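Local coordinates for protein negative regulator of ofd1 (Schizosaccharomyces pombe, PDB 3QTM) that is required for correct translation termination and directly inhibits ofd1, probably thereby stabilising the released transcription factor domain of sre1 that drives hypoxic gene expression, at residues A179-P182 / D183-R186. Residues are numbered along the deposited sequence; the frame is centred on the assembly and turned at random.
Sequences ALTP and DSLR
Thr-181 OG1 accepts a nearly straight hydrogen bond from Ser-184 N, 3.0 Å long, in which a side chain takes up the amide hydrogen of a residue three places on. With chi1 at 62°, the Thr-181 hydroxyl sits between its own backbone nitrogen and carbonyl carbon, facing that amide. Ser-184 reaches back in turn: its OG lies 3.0 Å from Thr-181 O and 3.1 Å from Ala-179 O, two acceptors competing for a single proton. Leu-185 N is also shared, bonding to Pro-182 O and only weakly to Thr-181 O. On the apolar side, Leu-180 CD1 meets Leu-185 CD2 at 3.9 Å, and both side chains rest on Leu-123 of helix 119-142.

Within the turn, Arg-186 presents its guanidinium edge to Asp-183, NE (3.0 Å) and NH2 (2.9 Å) both bonding to OD1 from one face of the carboxylate. Arg-30 pairs with Asp-183 OD2, while Glu-82 also engages Arg-186 NH2. An asparagine at Asp-183 would probably leave Arg-30 and Arg-186, whose NH2 groups lie close together, without the negative charge they share. Together, the Thr-181 side-chain and main-chain bonds, the latter weak, form an ST motif that overlaps a type I beta turn from Asp-183 to Arg-186, just before helix 188-197 of this helical, TPR-related fold.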
ATOM      1  N   ALA A 179     -11.314   0.845  -9.210  1.00 28.48           N
ATOM      2  CA  ALA A 179     -10.605   1.874  -8.451  1.00 27.10           C
ATOM      3  C   ALA A 179      -9.524   1.225  -7.593  1.00 26.69           C
ATOM      4  O   ALA A 179      -8.641   1.917  -7.087  1.00 26.09           O
ATOM      5  CB  ALA A 179     -11.556   2.668  -7.569  1.00 27.94           C
ATOM      6  N   LEU A 180      -9.615  -0.098  -7.414  1.00 26.02           N
ATOM      7  CA  LEU A 180      -8.662  -0.842  -6.587  1.00 27.20           C
ATOM      8  C   LEU A 180      -7.450  -1.269  -7.410  1.00 26.50           C
ATOM      9  O   LEU A 180      -7.357  -2.410  -7.847  1.00 30.26           O
ATOM     10  CB  LEU A 180      -9.325  -2.072  -5.948  1.00 24.96           C
ATOM     11  CG  LEU A 180      -8.540  -2.796  -4.837  1.00 29.64           C
ATOM     12  CD1 LEU A 180      -8.596  -2.027  -3.512  1.00 23.18           C
ATOM     13  CD2 LEU A 180      -9.033  -4.226  -4.632  1.00 26.10           C
ATOM     14  N   THR A 181      -6.520  -0.345  -7.609  1.00 24.33           N
ATOM     15  CA  THR A 181      -5.302  -0.605  -8.370  1.00 25.65           C
ATOM     16  C   THR A 181      -4.095  -0.622  -7.445  1.00 27.46           C
ATOM     17  O   THR A 181      -4.171  -0.116  -6.315  1.00 24.45           O
ATOM     18  CB  THR A 181      -5.053   0.522  -9.373  1.00 27.04           C
ATOM     19  OG1 THR A 181      -4.869   1.746  -8.653  1.00 27.25           O
ATOM     20  CG2 THR A 181      -6.246   0.677 -10.349  1.00 30.28           C
ATOM     21  N   PRO A 182      -2.961  -1.172  -7.926  1.00 28.20           N
ATOM     22  CA  PRO A 182      -1.727  -1.102  -7.136  1.00 27.37           C
ATOM     23  C   PRO A 182      -1.372   0.328  -6.727  1.00 29.44           C
ATOM     24  O   PRO A 182      -0.891   0.547  -5.607  1.00 26.31           O
ATOM     25  CB  PRO A 182      -0.675  -1.678  -8.088  1.00 27.34           C
ATOM     26  CG  PRO A 182      -1.450  -2.645  -8.919  1.00 25.99           C
ATOM     27  CD  PRO A 182      -2.783  -1.986  -9.144  1.00 25.28           C
ATOM     28  N   ASP A 183      -1.615   1.294  -7.604  1.00 26.54           N
ATOM     29  CA  ASP A 183      -1.314   2.675  -7.257  1.00 28.32           C
ATOM     30  C   ASP A 183      -2.213   3.173  -6.118  1.00 28.28           C
ATOM     31  O   ASP A 183      -1.751   3.824  -5.186  1.00 28.09           O
ATOM     32  CB  ASP A 183      -1.480   3.594  -8.458  1.00 30.95           C
ATOM     33  CG  ASP A 183      -1.268   5.043  -8.092  1.00 37.00           C
ATOM     34  OD1 ASP A 183      -0.095   5.416  -7.859  1.00 38.39           O
ATOM     35  OD2 ASP A 183      -2.270   5.793  -8.017  1.00 38.49           O
ATOM     36  N   SER A 184      -3.499   2.868  -6.188  1.00 24.70           N
ATOM     37  CA  SER A 184      -4.399   3.333  -5.138  1.00 27.00           C
ATOM     38  C   SER A 184      -4.084   2.689  -3.788  1.00 26.70           C
ATOM     39  O   SER A 184      -4.526   3.182  -2.759  1.00 24.20           O
ATOM     40  CB  SER A 184      -5.855   3.076  -5.495  1.00 22.98           C
ATOM     41  OG  SER A 184      -6.208   1.751  -5.181  1.00 24.57           O
ATOM     42  N   LEU A 185      -3.335   1.589  -3.783  1.00 22.82           N
ATOM     43  CA  LEU A 185      -2.994   0.958  -2.512  1.00 25.26           C
ATOM     44  C   LEU A 185      -1.666   1.435  -1.947  1.00 24.13           C
ATOM     45  O   LEU A 185      -1.202   0.898  -0.953  1.00 25.01           O
ATOM     46  CB  LEU A 185      -2.980  -0.561  -2.628  1.00 25.27           C
ATOM     47  CG  LEU A 185      -4.313  -1.239  -2.933  1.00 24.40           C
ATOM     48  CD1 LEU A 185      -4.119  -2.776  -3.078  1.00 19.88           C
ATOM     49  CD2 LEU A 185      -5.302  -0.895  -1.837  1.00 19.41           C
ATOM     50  N   ARG A 186      -1.051   2.441  -2.560  1.00 23.88           N
ATOM     51  CA  ARG A 186       0.224   2.935  -2.032  1.00 28.38           C
ATOM     52  C   ARG A 186       0.172   3.355  -0.552  1.00 26.86           C
ATOM     53  O   ARG A 186       1.130   3.141   0.174  1.00 26.58           O
ATOM     54  CB  ARG A 186       0.811   4.050  -2.898  1.00 28.80           C
ATOM     55  CG  ARG A 186       1.736   3.543  -3.997  1.00 37.08           C
ATOM     56  CD  ARG A 186       2.530   4.675  -4.674  1.00 41.76           C
ATOM     57  NE  ARG A 186       1.676   5.548  -5.481  1.00 43.36           N
ATOM     58  CZ  ARG A 186       1.410   6.823  -5.192  1.00 48.36           C
ATOM     59  NH1 ARG A 186       1.946   7.386  -4.110  1.00 50.13           N
ATOM     60  NH2 ARG A 186       0.612   7.541  -5.989  1.00 37.75           N
TER